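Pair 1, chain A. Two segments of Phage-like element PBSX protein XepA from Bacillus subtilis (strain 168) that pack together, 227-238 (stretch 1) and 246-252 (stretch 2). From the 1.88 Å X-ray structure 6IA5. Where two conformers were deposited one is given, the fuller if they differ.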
# COMPACT_ATOMS: atom_id res chain seq x y z
N PRO A 227 -1.16 46.65 -1.00
CA PRO A 227 -1.83 46.73 -2.30
C PRO A 227 -1.27 45.64 -3.22
O PRO A 227 -0.08 45.40 -3.24
CB PRO A 227 -1.47 48.12 -2.85
CG PRO A 227 -0.77 48.84 -1.69
CD PRO A 227 -0.24 47.78 -0.76
N ILE A 228 -2.17 44.99 -3.96
CA ILE A 228 -1.78 44.00 -4.96
C ILE A 228 -2.40 44.38 -6.30
O ILE A 228 -3.36 45.15 -6.35
CB ILE A 228 -2.20 42.59 -4.51
CG1 ILE A 228 -3.72 42.48 -4.35
CG2 ILE A 228 -1.48 42.25 -3.20
CD1 ILE A 228 -4.24 41.11 -4.06
N ARG A 229 -1.84 43.84 -7.39
CA ARG A 229 -2.26 44.17 -8.74
C ARG A 229 -2.94 42.95 -9.34
O ARG A 229 -2.49 41.82 -9.16
CB ARG A 229 -1.06 44.62 -9.58
CG ARG A 229 0.01 43.55 -9.78
CD ARG A 229 1.25 44.03 -10.50
NE ARG A 229 1.99 42.87 -10.96
CZ ARG A 229 2.86 42.22 -10.22
NH1 ARG A 229 2.93 42.48 -8.92
NH2 ARG A 229 3.65 41.31 -10.76
N GLY A 230 -4.04 43.20 -10.06
CA GLY A 230 -4.73 42.15 -10.78
C GLY A 230 -4.71 42.46 -12.28
O GLY A 230 -4.40 43.59 -12.67
N VAL A 231 -5.06 41.46 -13.09
CA VAL A 231 -5.12 41.62 -14.53
C VAL A 231 -6.55 41.35 -14.99
O VAL A 231 -7.08 40.25 -14.78
CB VAL A 231 -4.12 40.67 -15.23
CG1 VAL A 231 -4.20 40.79 -16.75
CG2 VAL A 231 -2.68 40.98 -14.79
N LYS A 232 -7.18 42.35 -15.61
CA LYS A 232 -8.57 42.25 -16.05
C LYS A 232 -8.67 41.32 -17.26
O LYS A 232 -7.84 41.41 -18.16
CB LYS A 232 -9.12 43.65 -16.35
CG LYS A 232 -10.60 43.70 -16.67
CD LYS A 232 -11.26 44.96 -16.23
CE LYS A 232 -10.96 46.18 -17.05
NZ LYS A 232 -11.58 46.05 -18.38
N THR A 233 -9.70 40.44 -17.29
CA THR A 233 -9.72 39.40 -18.31
C THR A 233 -9.96 39.98 -19.72
O THR A 233 -9.45 39.46 -20.69
CB THR A 233 -10.70 38.26 -17.99
OG1 THR A 233 -12.02 38.77 -18.14
CG2 THR A 233 -10.50 37.64 -16.62
N ASP A 234 -10.78 41.04 -19.83
CA ASP A 234 -11.23 41.46 -21.16
C ASP A 234 -10.13 42.19 -21.94
O ASP A 234 -10.09 42.05 -23.15
CB ASP A 234 -12.54 42.24 -21.17
CG ASP A 234 -12.55 43.46 -20.27
OD1 ASP A 234 -11.47 43.85 -19.78
OD2 ASP A 234 -13.67 43.95 -19.95
N ASP A 235 -9.25 42.93 -21.25
CA ASP A 235 -8.31 43.80 -21.95
C ASP A 235 -6.91 43.75 -21.34
O ASP A 235 -6.06 44.53 -21.76
CB ASP A 235 -8.83 45.24 -21.99
CG ASP A 235 -9.00 45.87 -20.62
OD1 ASP A 235 -8.50 45.29 -19.64
OD2 ASP A 235 -9.64 46.94 -20.54
N ALA A 236 -6.68 42.88 -20.34
CA ALA A 236 -5.36 42.74 -19.73
C ALA A 236 -4.88 44.03 -19.04
O ALA A 236 -3.69 44.22 -18.85
CB ALA A 236 -4.32 42.25 -20.74
N THR A 237 -5.79 44.92 -18.64
CA THR A 237 -5.43 46.03 -17.77
C THR A 237 -4.86 45.45 -16.48
O THR A 237 -5.44 44.53 -15.91
CB THR A 237 -6.69 46.82 -17.35
OG1 THR A 237 -7.30 47.29 -18.54
CG2 THR A 237 -6.42 47.99 -16.43
N THR A 238 -3.75 46.04 -16.00
CA THR A 238 -3.18 45.71 -14.70
C THR A 238 -3.43 46.89 -13.76
O THR A 238 -3.10 48.02 -14.10
CB THR A 238 -1.68 45.45 -14.82
OG1 THR A 238 -1.57 44.42 -15.79
CG2 THR A 238 -1.04 44.97 -13.54
N ALA A 246 -19.05 44.21 -13.69
CA ALA A 246 -19.22 43.27 -14.78
C ALA A 246 -17.84 42.95 -15.37
O ALA A 246 -17.64 42.96 -16.58
CB ALA A 246 -20.20 43.80 -15.83
N GLU A 247 -16.88 42.69 -14.49
CA GLU A 247 -15.52 42.42 -14.90
C GLU A 247 -14.89 41.43 -13.93
O GLU A 247 -15.40 41.22 -12.83
CB GLU A 247 -14.73 43.72 -15.04
CG GLU A 247 -14.68 44.53 -13.78
CD GLU A 247 -14.00 45.89 -13.81
OE1 GLU A 247 -14.03 46.59 -14.85
OE2 GLU A 247 -13.44 46.26 -12.78
N ALA A 248 -13.80 40.79 -14.37
CA ALA A 248 -13.10 39.82 -13.55
C ALA A 248 -11.61 40.13 -13.60
O ALA A 248 -11.08 40.49 -14.66
CB ALA A 248 -13.39 38.42 -14.02
N TRP A 249 -10.94 39.91 -12.47
CA TRP A 249 -9.55 40.26 -12.27
C TRP A 249 -8.81 39.02 -11.79
O TRP A 249 -9.27 38.36 -10.86
CB TRP A 249 -9.45 41.38 -11.24
CG TRP A 249 -10.02 42.69 -11.71
CD1 TRP A 249 -11.32 43.12 -11.65
CD2 TRP A 249 -9.27 43.76 -12.31
NE1 TRP A 249 -11.42 44.38 -12.17
CE2 TRP A 249 -10.18 44.80 -12.59
CE3 TRP A 249 -7.91 43.93 -12.63
CZ2 TRP A 249 -9.77 46.01 -13.16
CZ3 TRP A 249 -7.51 45.12 -13.21
CH2 TRP A 249 -8.43 46.15 -13.46
N ALA A 250 -7.66 38.73 -12.41
CA ALA A 250 -6.83 37.58 -12.09
C ALA A 250 -5.65 38.03 -11.23
O ALA A 250 -4.99 39.00 -11.57
CB ALA A 250 -6.37 36.90 -13.36
N PHE A 251 -5.39 37.29 -10.13
CA PHE A 251 -4.30 37.63 -9.22
C PHE A 251 -3.41 36.41 -8.98
O PHE A 251 -3.89 35.29 -8.86
CB PHE A 251 -4.84 38.03 -7.84
CG PHE A 251 -5.75 39.23 -7.85
CD1 PHE A 251 -7.10 39.11 -8.14
CD2 PHE A 251 -5.23 40.49 -7.60
CE1 PHE A 251 -7.93 40.22 -8.16
CE2 PHE A 251 -6.05 41.61 -7.62
CZ PHE A 251 -7.40 41.47 -7.89
N ASP A 252 -2.12 36.68 -8.88
CA ASP A 252 -1.14 35.73 -8.37
C ASP A 252 -1.04 35.95 -6.86
O ASP A 252 -0.60 37.01 -6.43
CB ASP A 252 0.21 35.94 -9.06
CG ASP A 252 1.37 35.12 -8.48
OD1 ASP A 252 1.11 34.17 -7.68
OD2 ASP A 252 2.52 35.43 -8.85
O HOH W 1 -1.33 39.26 -9.36
O HOH W 2 -13.16 41.32 -17.34
O HOH W 3 -15.46 42.22 -18.33

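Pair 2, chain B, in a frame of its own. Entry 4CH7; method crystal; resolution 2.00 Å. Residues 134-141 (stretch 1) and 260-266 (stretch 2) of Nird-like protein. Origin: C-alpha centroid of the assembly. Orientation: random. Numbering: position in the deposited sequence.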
# COMPACT_ATOMS: atom_id res chain seq x y z
N VAL B 134 -4.20 -15.75 6.65
CA VAL B 134 -4.55 -14.36 6.92
C VAL B 134 -3.44 -13.73 7.75
O VAL B 134 -3.41 -13.87 8.97
CB VAL B 134 -5.92 -14.24 7.62
CG1 VAL B 134 -6.20 -12.80 8.00
CG2 VAL B 134 -7.03 -14.76 6.71
N LEU B 135 -2.53 -13.04 7.07
CA LEU B 135 -1.34 -12.50 7.71
C LEU B 135 -1.36 -10.98 7.75
O LEU B 135 -1.49 -10.32 6.71
CB LEU B 135 -0.08 -12.97 6.98
CG LEU B 135 -0.01 -14.46 6.64
CD1 LEU B 135 1.26 -14.80 5.88
CD2 LEU B 135 -0.12 -15.30 7.90
N ARG B 136 -1.25 -10.41 8.95
CA ARG B 136 -1.16 -8.97 9.09
C ARG B 136 0.28 -8.53 9.30
O ARG B 136 0.88 -8.81 10.34
CB ARG B 136 -2.06 -8.48 10.23
CG ARG B 136 -3.53 -8.48 9.87
CD ARG B 136 -4.40 -8.02 11.03
NE ARG B 136 -5.81 -7.97 10.64
CZ ARG B 136 -6.61 -9.04 10.62
NH1 ARG B 136 -6.14 -10.23 10.96
NH2 ARG B 136 -7.87 -8.91 10.26
N VAL B 137 0.82 -7.83 8.31
CA VAL B 137 2.21 -7.40 8.34
C VAL B 137 2.31 -5.90 8.61
O VAL B 137 1.37 -5.15 8.37
CB VAL B 137 2.93 -7.73 7.02
CG1 VAL B 137 2.91 -9.23 6.77
CG2 VAL B 137 2.28 -7.00 5.86
N VAL B 138 3.46 -5.48 9.14
CA VAL B 138 3.74 -4.07 9.37
C VAL B 138 5.02 -3.73 8.62
O VAL B 138 6.01 -4.45 8.73
CB VAL B 138 3.95 -3.78 10.86
CG1 VAL B 138 3.83 -2.28 11.12
CG2 VAL B 138 2.94 -4.54 11.70
N ARG B 139 5.00 -2.64 7.87
CA ARG B 139 6.18 -2.23 7.11
C ARG B 139 7.33 -1.87 8.04
O ARG B 139 7.14 -1.16 9.02
CB ARG B 139 5.86 -1.03 6.22
CG ARG B 139 6.41 -1.12 4.80
CD ARG B 139 7.61 -0.21 4.58
NE ARG B 139 7.56 0.39 3.25
CZ ARG B 139 7.17 1.63 3.01
NH1 ARG B 139 6.79 2.42 4.01
NH2 ARG B 139 7.15 2.10 1.77
N LEU B 140 8.52 -2.38 7.74
CA LEU B 140 9.71 -1.99 8.48
C LEU B 140 10.35 -0.77 7.83
O LEU B 140 11.24 -0.90 6.98
CB LEU B 140 10.71 -3.14 8.60
CG LEU B 140 10.37 -4.27 9.57
CD1 LEU B 140 11.56 -5.21 9.75
CD2 LEU B 140 9.95 -3.70 10.90
N PHE B 141 9.89 0.41 8.21
CA PHE B 141 10.47 1.66 7.74
C PHE B 141 11.63 2.04 8.66
O PHE B 141 11.56 3.03 9.39
CB PHE B 141 9.43 2.78 7.71
N SER B 260 14.06 -4.47 -1.37
CA SER B 260 13.21 -3.29 -1.23
C SER B 260 12.50 -3.28 0.12
O SER B 260 13.14 -3.17 1.17
CB SER B 260 12.20 -3.22 -2.37
OG SER B 260 11.54 -4.46 -2.56
N HIS B 261 11.18 -3.41 0.09
CA HIS B 261 10.38 -3.32 1.31
C HIS B 261 10.58 -4.50 2.25
O HIS B 261 10.70 -5.65 1.82
CB HIS B 261 8.90 -3.17 0.97
CG HIS B 261 8.59 -1.97 0.13
ND1 HIS B 261 8.65 -0.69 0.63
CD2 HIS B 261 8.23 -1.86 -1.16
CE1 HIS B 261 8.33 0.16 -0.33
NE2 HIS B 261 8.07 -0.52 -1.43
N CYS B 262 10.60 -4.21 3.55
CA CYS B 262 10.62 -5.24 4.57
C CYS B 262 9.39 -5.11 5.46
O CYS B 262 8.96 -4.00 5.77
CB CYS B 262 11.89 -5.17 5.41
SG CYS B 262 13.40 -5.54 4.49
N TYR B 263 8.82 -6.24 5.85
CA TYR B 263 7.65 -6.25 6.71
C TYR B 263 7.88 -7.23 7.84
O TYR B 263 8.70 -8.14 7.73
CB TYR B 263 6.41 -6.68 5.92
CG TYR B 263 6.17 -5.89 4.66
CD1 TYR B 263 6.77 -6.25 3.46
CD2 TYR B 263 5.33 -4.78 4.66
CE1 TYR B 263 6.55 -5.53 2.31
CE2 TYR B 263 5.11 -4.06 3.50
CZ TYR B 263 5.72 -4.44 2.33
OH TYR B 263 5.50 -3.72 1.18
N GLN B 264 7.15 -7.05 8.94
CA GLN B 264 7.20 -8.01 10.03
C GLN B 264 5.80 -8.34 10.52
O GLN B 264 4.86 -7.55 10.37
CB GLN B 264 8.07 -7.50 11.17
CG GLN B 264 7.53 -6.26 11.87
CD GLN B 264 8.21 -6.00 13.19
OE1 GLN B 264 8.67 -6.94 13.85
NE2 GLN B 264 8.30 -4.74 13.59
N ARG B 265 5.67 -9.53 11.10
CA ARG B 265 4.42 -9.96 11.69
C ARG B 265 4.77 -10.86 12.86
O ARG B 265 5.95 -11.12 13.12
CB ARG B 265 3.58 -10.73 10.67
CG ARG B 265 4.29 -11.96 10.10
CD ARG B 265 3.35 -12.78 9.21
NE ARG B 265 2.32 -13.48 9.98
CZ ARG B 265 2.39 -14.75 10.35
NH1 ARG B 265 3.45 -15.49 10.03
NH2 ARG B 265 1.41 -15.31 11.04
N THR B 266 3.75 -11.35 13.55
CA THR B 266 3.98 -12.34 14.58
C THR B 266 4.20 -13.69 13.92
O THR B 266 3.92 -13.85 12.73
CB THR B 266 2.78 -12.44 15.53
OG1 THR B 266 3.16 -13.22 16.66
CG2 THR B 266 1.60 -13.10 14.83
O HOH W 4 -0.10 -12.23 10.98
O HOH W 5 0.97 -10.05 12.77

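The sharpest difference between the two pairs lies where a glycine in one answers to a valine in the other. In pair 1, Gly A230 leaves room for the ring of Phe A251, which lays a face over the glycine, with Gly A230 CA 3.9 Å from the ring centroid. A CB in ideal position on this glycine would fall 2.7 Å from Phe A251 CE2, a clash. In pair 2 the matching residue is Val B137, and the position of Phe A251 is taken by Arg B265. Arg B265 puts no ring over the backbone here; the CA-to-CB bond of Val B137 points sideways, and Val B137 CB lies 3.8 Å from Tyr B263 CB, an apolar contact.

These differences sit on a common frame. Fourteen central residues superpose with an RMSD of 0.8 Å, and in each pair two antiparallel segments are joined by the same three backbone hydrogen bonds. Val A231 and Ala A250 form a hydrogen-bonded bridge, N to O 2.9 Å in both directions; Val B138 and Gln B264 do the same, at 2.8 Å each way. The third bond runs from Thr A233 N to Ala A248 O (3.0 Å) and from Leu B140 N to Cys B262 O (2.6 Å). Between these lies a non-hydrogen-bonded bridge, Lys A232 with Trp A249 and Arg B139 with Tyr B263. Main-chain bonds do not depend on which side chains are present, so the same register can carry different ones, within the room each site leaves.

At the non-hydrogen-bonded bridge, both pairs set a long basic side chain beside an aromatic one, but the contacts differ. Lys A232 CB lies over the six-membered ring of Trp A249, 3.7 Å from its centroid and almost on the ring normal. The lysine then ends in salt bridges within its own stretch: NZ is 2.6 Å from Asp A234 OD1 and 3.0 Å from Asp A235 OD2. Arg B139 instead brings CG to 3.5 Å from Tyr B263 CE2 and turns its charged end across the interface, where NE donates to His B261 ND1 at 3.0 Å. Glu A247, at the histidine's position, bonds within its own strand to the residue two further on, OE2 of Glu A247 accepting from Trp A249 NE1 at 2.8 Å.

Two further sites vary in the same way. Ile A228 CD1 meets Phe A251 CD2 at 3.7 Å, an apolar contact; in pair 2, Leu B135 CD2 lies over a face of the Arg B265 guanidinium, 3.5 Å from NH2. At the other end, Leu B140 packs its CB 4.0 Å from Cys B262 CB and extends to Gln B264, with CD2 3.3 Å from NE2. Thr A233, matching Leu B140, brings CG2 to 4.0 Å from Ala A248 CB and shares a water with that residue, which donates to Thr A233 OG1 (2.9 Å) and accepts from Ala A248 N (3.1 Å).

The worked example is of a shared ladder of main-chain bonds, on which one position holds an aromatic ring, touching isoleucine and glycine, in pair 1 and a guanidinium with leucine over its face in pair 2.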